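Local coordinates for intracellular sulfur oxidation protein DsrF (Allochromatium vinosum, PDB 2HY5), which is of uncertain function but could take part in the oxidation of intracellular sulfur, alongside its partners DsrE and DsrH, at residues B[24-29]-B[63-68]; B[46-51]-B[80-85]. One frame throughout, in Å; residues are numbered along the deposited sequence.

Contact 1 (B[24-29]-B[63-68])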
ATOM      1  N   GLU B  24      -5.734 -12.577   5.057  1.00 10.28           N
ATOM      2  CA  GLU B  24      -7.151 -12.253   5.039  1.00  9.98           C
ATOM      3  C   GLU B  24      -7.841 -12.753   3.775  1.00 11.05           C
ATOM      4  O   GLU B  24      -9.046 -12.984   3.778  1.00  9.62           O
ATOM      5  CB  GLU B  24      -7.368 -10.749   5.274  1.00  9.43           C
ATOM      6  CG  GLU B  24      -7.021 -10.349   6.713  1.00 11.93           C
ATOM      7  CD  GLU B  24      -7.420  -8.932   7.083  1.00 10.15           C
ATOM      8  OE1 GLU B  24      -7.217  -8.013   6.263  1.00  9.36           O
ATOM      9  OE2 GLU B  24      -7.927  -8.739   8.210  1.00 12.29           O
ATOM     10  N   ALA B  25      -7.076 -12.953   2.705  1.00  9.44           N
ATOM     11  CA  ALA B  25      -7.647 -13.485   1.470  1.00  9.95           C
ATOM     12  C   ALA B  25      -7.984 -14.952   1.738  1.00 10.93           C
ATOM     13  O   ALA B  25      -9.050 -15.438   1.359  1.00  9.33           O
ATOM     14  CB  ALA B  25      -6.648 -13.383   0.328  1.00 16.66           C
ATOM     15  N   LEU B  26      -7.063 -15.655   2.394  1.00  8.74           N
ATOM     16  CA  LEU B  26      -7.256 -17.063   2.723  1.00  9.18           C
ATOM     17  C   LEU B  26      -8.511 -17.225   3.581  1.00 10.33           C
ATOM     18  O   LEU B  26      -9.243 -18.207   3.454  1.00  9.79           O
ATOM     19  CB  LEU B  26      -6.023 -17.599   3.462  1.00 11.53           C
ATOM     20  CG  LEU B  26      -5.965 -19.090   3.800  1.00 11.76           C
ATOM     21  CD1 LEU B  26      -6.203 -19.922   2.549  1.00 12.50           C
ATOM     22  CD2 LEU B  26      -4.600 -19.413   4.407  1.00 11.57           C
ATOM     23  N   GLU B  27      -8.761 -16.247   4.447  1.00 10.27           N
ATOM     24  CA  GLU B  27      -9.939 -16.270   5.313  1.00 12.51           C
ATOM     25  C   GLU B  27     -11.231 -16.305   4.493  1.00 10.16           C
ATOM     26  O   GLU B  27     -12.192 -16.985   4.863  1.00 10.45           O
ATOM     27  CB  GLU B  27      -9.949 -15.039   6.226  1.00 23.45           C
ATOM     28  CG  GLU B  27      -8.969 -15.091   7.381  1.00 30.44           C
ATOM     29  CD  GLU B  27      -9.485 -15.907   8.549  1.00 35.99           C
ATOM     30  OE1 GLU B  27      -9.553 -15.357   9.671  1.00 39.89           O
ATOM     31  OE2 GLU B  27      -9.822 -17.097   8.350  1.00 39.51           O
ATOM     32  N   VAL B  28     -11.251 -15.579   3.377  1.00  8.79           N
ATOM     33  CA  VAL B  28     -12.434 -15.534   2.519  1.00  8.91           C
ATOM     34  C   VAL B  28     -12.682 -16.886   1.853  1.00  8.02           C
ATOM     35  O   VAL B  28     -13.826 -17.328   1.731  1.00  8.86           O
ATOM     36  CB  VAL B  28     -12.297 -14.458   1.414  1.00 10.16           C
ATOM     37  CG1 VAL B  28     -13.577 -14.410   0.580  1.00 10.73           C
ATOM     38  CG2 VAL B  28     -12.039 -13.092   2.040  1.00 11.48           C
ATOM     39  N   VAL B  29     -11.610 -17.543   1.422  1.00  8.77           N
ATOM     40  CA  VAL B  29     -11.749 -18.843   0.778  1.00  8.33           C
ATOM     41  C   VAL B  29     -12.392 -19.842   1.731  1.00  7.87           C
ATOM     42  O   VAL B  29     -13.279 -20.595   1.336  1.00  8.91           O
ATOM     43  CB  VAL B  29     -10.381 -19.395   0.316  1.00 10.12           C
ATOM     44  CG1 VAL B  29     -10.548 -20.794  -0.264  1.00 13.98           C
ATOM     45  CG2 VAL B  29      -9.773 -18.465  -0.712  1.00 11.48           C
ATOM     46  N   LYS B  63       2.456 -15.134  13.819  1.00 20.11           N
ATOM     47  CA  LYS B  63       1.989 -16.509  13.747  1.00 19.46           C
ATOM     48  C   LYS B  63       2.175 -16.994  12.316  1.00 18.72           C
ATOM     49  O   LYS B  63       1.940 -16.253  11.360  1.00 18.18           O
ATOM     50  CB  LYS B  63       0.512 -16.607  14.123  1.00 25.39           C
ATOM     51  CG  LYS B  63      -0.050 -18.015  13.992  1.00 28.06           C
ATOM     52  CD  LYS B  63      -1.559 -18.024  14.146  1.00 30.87           C
ATOM     53  CE  LYS B  63      -2.133 -19.406  13.885  1.00 33.51           C
ATOM     54  NZ  LYS B  63      -3.623 -19.383  13.837  1.00 34.78           N
ATOM     55  N   ASN B  64       2.613 -18.238  12.184  1.00 15.30           N
ATOM     56  CA  ASN B  64       2.831 -18.857  10.886  1.00 14.21           C
ATOM     57  C   ASN B  64       1.474 -19.392  10.424  1.00 13.38           C
ATOM     58  O   ASN B  64       0.964 -20.354  10.991  1.00 11.17           O
ATOM     59  CB  ASN B  64       3.849 -19.993  11.059  1.00 15.79           C
ATOM     60  CG  ASN B  64       4.216 -20.672   9.757  1.00 16.96           C
ATOM     61  OD1 ASN B  64       5.192 -21.421   9.702  1.00 20.23           O
ATOM     62  ND2 ASN B  64       3.440 -20.430   8.709  1.00 12.58           N
ATOM     63  N   PHE B  65       0.879 -18.764   9.411  1.00 15.64           N
ATOM     64  CA  PHE B  65      -0.427 -19.218   8.932  1.00 16.05           C
ATOM     65  C   PHE B  65      -0.364 -20.163   7.739  1.00 16.69           C
ATOM     66  O   PHE B  65      -1.398 -20.615   7.245  1.00 15.21           O
ATOM     67  CB  PHE B  65      -1.337 -18.026   8.591  1.00 13.12           C
ATOM     68  CG  PHE B  65      -0.862 -17.189   7.431  1.00 11.72           C
ATOM     69  CD1 PHE B  65       0.029 -16.137   7.628  1.00 12.89           C
ATOM     70  CD2 PHE B  65      -1.325 -17.439   6.141  1.00 11.77           C
ATOM     71  CE1 PHE B  65       0.448 -15.342   6.550  1.00 13.88           C
ATOM     72  CE2 PHE B  65      -0.913 -16.654   5.062  1.00 11.60           C
ATOM     73  CZ  PHE B  65      -0.026 -15.605   5.266  1.00 12.35           C
ATOM     74  N   SER B  66       0.848 -20.482   7.295  1.00 15.17           N
ATOM     75  CA  SER B  66       1.025 -21.367   6.149  1.00 15.18           C
ATOM     76  C   SER B  66       0.282 -22.703   6.243  1.00 13.60           C
ATOM     77  O   SER B  66      -0.239 -23.192   5.243  1.00 11.18           O
ATOM     78  CB  SER B  66       2.515 -21.631   5.904  1.00 20.09           C
ATOM     79  OG  SER B  66       3.095 -22.366   6.964  1.00 24.31           O
ATOM     80  N   PRO B  67       0.220 -23.315   7.441  1.00 13.06           N
ATOM     81  CA  PRO B  67      -0.483 -24.600   7.559  1.00 12.88           C
ATOM     82  C   PRO B  67      -1.918 -24.570   7.026  1.00 12.54           C
ATOM     83  O   PRO B  67      -2.432 -25.574   6.528  1.00 12.78           O
ATOM     84  CB  PRO B  67      -0.427 -24.882   9.058  1.00 15.88           C
ATOM     85  CG  PRO B  67       0.884 -24.278   9.450  1.00 15.73           C
ATOM     86  CD  PRO B  67       0.858 -22.955   8.719  1.00 15.45           C
ATOM     87  N   THR B  68      -2.560 -23.412   7.127  1.00 10.15           N
ATOM     88  CA  THR B  68      -3.931 -23.278   6.658  1.00 10.67           C
ATOM     89  C   THR B  68      -4.079 -23.608   5.173  1.00  9.84           C
ATOM     90  O   THR B  68      -5.077 -24.206   4.768  1.00 11.60           O
ATOM     91  CB  THR B  68      -4.459 -21.865   6.925  1.00 15.41           C
ATOM     92  OG1 THR B  68      -4.406 -21.604   8.333  1.00 15.83           O
ATOM     93  CG2 THR B  68      -5.902 -21.735   6.448  1.00 15.48           C
TER
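The ring of F65 receives L26 at its edge: methyl CD2 of L26 lies close to the ring plane, 4.2 Å from CD2 of F65. Y17 and W23 also pack their rings against F65, inclined by about 55° and 50°, and A22 of the same helix as L26 touches it too. The same CD2 of L26 also presses on T68, 3.4 Å from its CG2, a tight carbon pair, while CG of L26 stands 3.7 Å from that CG2. L26 reaches both partners because its CG swings anti to the backbone N (chi1 -175°), sending one methyl between ring and threonine. T68 turns its methyl, not its hydroxyl, to the leucine. On the loop side the two partners are held together by a backbone hydrogen bond, T68 N to F65 O at 3.0 Å. Other residues of helix 21-32 are engaged elsewhere: A25, V28 and V29 touch strand 7-12, and E24 forms a salt bridge with R85 of a neighbouring DsrE subunit. The arrangement is that of a beta-alpha-beta crossover helix in a parallel alpha/beta fold, with L26, on its flank, covered by the loop that leads from strand 38-43 to strand 79-83.

Contact 2 (B[46-51]-B[80-85])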
ATOM      1  N   ASP B  46       3.736 -12.426  -7.331  1.00  9.23           N
ATOM      2  CA  ASP B  46       4.246 -12.716  -5.990  1.00  9.26           C
ATOM      3  C   ASP B  46       3.329 -13.616  -5.178  1.00  8.82           C
ATOM      4  O   ASP B  46       3.704 -14.088  -4.107  1.00  8.62           O
ATOM      5  CB  ASP B  46       4.532 -11.429  -5.207  1.00 10.91           C
ATOM      6  CG  ASP B  46       5.849 -10.781  -5.603  1.00 13.58           C
ATOM      7  OD1 ASP B  46       6.669 -11.446  -6.269  1.00 13.45           O
ATOM      8  OD2 ASP B  46       6.063  -9.606  -5.234  1.00 15.65           O
ATOM      9  N   GLY B  47       2.128 -13.855  -5.691  1.00  7.28           N
ATOM     10  CA  GLY B  47       1.203 -14.727  -4.994  1.00  6.36           C
ATOM     11  C   GLY B  47       1.744 -16.145  -4.892  1.00  6.29           C
ATOM     12  O   GLY B  47       1.385 -16.893  -3.980  1.00  6.77           O
ATOM     13  N   VAL B  48       2.617 -16.532  -5.819  1.00  7.57           N
ATOM     14  CA  VAL B  48       3.168 -17.883  -5.767  1.00  6.75           C
ATOM     15  C   VAL B  48       4.016 -18.071  -4.508  1.00  6.96           C
ATOM     16  O   VAL B  48       4.226 -19.188  -4.058  1.00  6.27           O
ATOM     17  CB  VAL B  48       4.021 -18.217  -7.020  1.00  8.49           C
ATOM     18  CG1 VAL B  48       3.181 -18.002  -8.287  1.00  9.43           C
ATOM     19  CG2 VAL B  48       5.280 -17.371  -7.056  1.00  9.21           C
ATOM     20  N   TYR B  49       4.495 -16.968  -3.939  1.00  6.56           N
ATOM     21  CA  TYR B  49       5.304 -17.031  -2.725  1.00  6.37           C
ATOM     22  C   TYR B  49       4.452 -17.435  -1.525  1.00  6.62           C
ATOM     23  O   TYR B  49       4.973 -17.856  -0.488  1.00  5.79           O
ATOM     24  CB  TYR B  49       5.962 -15.673  -2.464  1.00  5.97           C
ATOM     25  CG  TYR B  49       7.225 -15.425  -3.262  1.00  7.51           C
ATOM     26  CD1 TYR B  49       7.455 -14.194  -3.870  1.00  6.11           C
ATOM     27  CD2 TYR B  49       8.216 -16.403  -3.357  1.00  8.53           C
ATOM     28  CE1 TYR B  49       8.640 -13.935  -4.551  1.00  6.00           C
ATOM     29  CE2 TYR B  49       9.403 -16.158  -4.033  1.00  8.30           C
ATOM     30  CZ  TYR B  49       9.609 -14.921  -4.625  1.00  8.32           C
ATOM     31  OH  TYR B  49      10.793 -14.671  -5.267  1.00  9.59           O
ATOM     32  N   GLN B  50       3.135 -17.293  -1.653  1.00  6.24           N
ATOM     33  CA  GLN B  50       2.249 -17.666  -0.558  1.00  7.31           C
ATOM     34  C   GLN B  50       2.297 -19.168  -0.293  1.00  8.49           C
ATOM     35  O   GLN B  50       1.978 -19.627   0.805  1.00  8.96           O
ATOM     36  CB  GLN B  50       0.808 -17.261  -0.875  1.00  6.99           C
ATOM     37  CG  GLN B  50       0.550 -15.765  -0.878  1.00  6.43           C
ATOM     38  CD  GLN B  50      -0.923 -15.444  -1.082  1.00  5.56           C
ATOM     39  OE1 GLN B  50      -1.791 -16.232  -0.712  1.00 10.12           O
ATOM     40  NE2 GLN B  50      -1.208 -14.279  -1.645  1.00  9.42           N
ATOM     41  N   LEU B  51       2.709 -19.936  -1.296  1.00  7.80           N
ATOM     42  CA  LEU B  51       2.756 -21.387  -1.160  1.00  8.13           C
ATOM     43  C   LEU B  51       4.117 -22.015  -0.897  1.00  9.02           C
ATOM     44  O   LEU B  51       4.258 -23.226  -1.021  1.00  7.84           O
ATOM     45  CB  LEU B  51       2.144 -22.045  -2.399  1.00  9.66           C
ATOM     46  CG  LEU B  51       0.671 -21.750  -2.691  1.00  9.59           C
ATOM     47  CD1 LEU B  51       0.253 -22.480  -3.961  1.00 13.59           C
ATOM     48  CD2 LEU B  51      -0.184 -22.192  -1.513  1.00 12.87           C
ATOM     49  N   ILE B  80      -6.704 -25.541  -7.405  1.00  9.82           N
ATOM     50  CA  ILE B  80      -5.693 -24.602  -6.936  1.00  8.24           C
ATOM     51  C   ILE B  80      -4.650 -24.519  -8.044  1.00  7.68           C
ATOM     52  O   ILE B  80      -4.028 -25.519  -8.393  1.00  9.31           O
ATOM     53  CB  ILE B  80      -5.054 -25.096  -5.625  1.00 13.52           C
ATOM     54  CG1 ILE B  80      -6.124 -25.139  -4.530  1.00 15.63           C
ATOM     55  CG2 ILE B  80      -3.906 -24.184  -5.221  1.00 15.01           C
ATOM     56  CD1 ILE B  80      -5.619 -25.628  -3.190  1.00 17.51           C
ATOM     57  N   TYR B  81      -4.486 -23.328  -8.610  1.00  7.22           N
ATOM     58  CA  TYR B  81      -3.554 -23.125  -9.714  1.00  7.46           C
ATOM     59  C   TYR B  81      -2.401 -22.189  -9.405  1.00  8.62           C
ATOM     60  O   TYR B  81      -2.549 -21.220  -8.665  1.00  7.43           O
ATOM     61  CB  TYR B  81      -4.300 -22.582 -10.931  1.00  9.89           C
ATOM     62  CG  TYR B  81      -5.464 -23.433 -11.380  1.00 12.64           C
ATOM     63  CD1 TYR B  81      -6.777 -23.077 -11.069  1.00 14.69           C
ATOM     64  CD2 TYR B  81      -5.254 -24.589 -12.127  1.00 15.60           C
ATOM     65  CE1 TYR B  81      -7.854 -23.853 -11.496  1.00 15.72           C
ATOM     66  CE2 TYR B  81      -6.318 -25.371 -12.556  1.00 16.19           C
ATOM     67  CZ  TYR B  81      -7.613 -24.998 -12.240  1.00 16.61           C
ATOM     68  OH  TYR B  81      -8.662 -25.773 -12.673  1.00 18.06           O
ATOM     69  N   VAL B  82      -1.254 -22.476 -10.015  1.00  9.08           N
ATOM     70  CA  VAL B  82      -0.053 -21.670  -9.837  1.00  8.62           C
ATOM     71  C   VAL B  82       0.526 -21.361 -11.211  1.00  8.45           C
ATOM     72  O   VAL B  82       0.753 -22.267 -12.009  1.00  8.02           O
ATOM     73  CB  VAL B  82       1.001 -22.422  -8.995  1.00 10.58           C
ATOM     74  CG1 VAL B  82       2.226 -21.545  -8.788  1.00 10.92           C
ATOM     75  CG2 VAL B  82       0.395 -22.812  -7.656  1.00 12.67           C
ATOM     76  N   ASP B  83       0.752 -20.077 -11.481  1.00  8.16           N
ATOM     77  CA  ASP B  83       1.287 -19.628 -12.767  1.00  7.15           C
ATOM     78  C   ASP B  83       2.734 -20.069 -12.960  1.00  9.11           C
ATOM     79  O   ASP B  83       3.609 -19.669 -12.206  1.00  8.36           O
ATOM     80  CB  ASP B  83       1.190 -18.103 -12.859  1.00 12.00           C
ATOM     81  CG  ASP B  83       1.658 -17.571 -14.196  1.00 14.43           C
ATOM     82  OD1 ASP B  83       1.057 -17.948 -15.226  1.00 18.29           O
ATOM     83  OD2 ASP B  83       2.626 -16.781 -14.219  1.00 15.30           O
ATOM     84  N   ARG B  84       2.993 -20.872 -13.989  1.00  7.63           N
ATOM     85  CA  ARG B  84       4.355 -21.357 -14.214  1.00  9.01           C
ATOM     86  C   ARG B  84       5.369 -20.258 -14.516  1.00  7.41           C
ATOM     87  O   ARG B  84       6.523 -20.351 -14.108  1.00  8.50           O
ATOM     88  CB  ARG B  84       4.377 -22.413 -15.335  1.00 13.90           C
ATOM     89  CG  ARG B  84       4.324 -21.876 -16.754  1.00 18.44           C
ATOM     90  CD  ARG B  84       4.147 -23.026 -17.750  1.00 19.04           C
ATOM     91  NE  ARG B  84       5.247 -23.989 -17.717  1.00 20.04           N
ATOM     92  CZ  ARG B  84       6.391 -23.849 -18.383  1.00 22.12           C
ATOM     93  NH1 ARG B  84       6.594 -22.784 -19.145  1.00 22.51           N
ATOM     94  NH2 ARG B  84       7.336 -24.777 -18.287  1.00 23.99           N
ATOM     95  N   ASP B  85       4.952 -19.218 -15.225  1.00  8.12           N
ATOM     96  CA  ASP B  85       5.871 -18.135 -15.555  1.00  9.85           C
ATOM     97  C   ASP B  85       6.316 -17.394 -14.299  1.00  9.16           C
ATOM     98  O   ASP B  85       7.473 -16.985 -14.189  1.00  9.05           O
ATOM     99  CB  ASP B  85       5.211 -17.171 -16.539  1.00 20.36           C
ATOM    100  CG  ASP B  85       5.002 -17.796 -17.905  1.00 26.28           C
ATOM    101  OD1 ASP B  85       4.277 -17.210 -18.736  1.00 29.34           O
ATOM    102  OD2 ASP B  85       5.577 -18.878 -18.152  1.00 27.79           O
TER
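Around V48 and V82, whose CA atoms are 6.4 Å apart, a coiled segment lies against the end of a strand. Residues 46-50 have helical backbone angles, and three successive bonds each link a backbone N to the carbonyl three residues earlier: Y49 N to D46 O at 3.0 Å, Q50 N to G47 O at 2.9 Å and L51 N to V48 O at 3.2 Å. V48 and L51, also three residues apart, therefore both present their side chains to strand 79-83. V82 answers with both of its methyls. CG1 of V82 meets CG1 of V48 at 3.7 Å, and CG2 of V82 meets CD1 of L51 at 3.7 Å. With CG1 anti to its own backbone N (chi1 -178°), V82 spreads the two branches so that each has its own partner. L51 and V82 run alongside in opposite directions, whereas V48 lies aslant to V82. The side-chain meetings are apolar, with the backbone O of D83 at the margin, 4.3 Å from CG1 of V48. Just past them the strand gives way to helix 84-89, where D83 is the N-cap; its carboxylate caps a backbone N of the first turn, and OD2 also hydrogen-bonds to the hydroxyl of S86. On the same coil as V48, Y49 stacks its ring on that of Y38 of a neighbouring DsrH subunit. In the parallel sheet strand 79-83 lies between strands 38-43 and 115-118; Y81 starts out from the other side of the strand and packs on helix 120-129, and L51 packs on F43 beside the contact.

Both contacts are buried and both draw on the long connection between strands 38-43 and 79-83: contact 2 uses its beginning, with residues 46-51, and contact 1 a later part, with residues 63-68. Their centres lie 15 Å apart and their nearest atoms about 6 Å, so they adjoin without touching. Contact 2 is the more central, about 7 Å from the centre of the chain against 10 Å, and joins that connection to a strand of the parallel sheet mainly through the aliphatic branches of valine and leucine. Contact 1 joins it to a helix, and its chemistry is more mixed, with an aromatic edge and a threonine methyl gathered round one leucine, close to a DsrE interface.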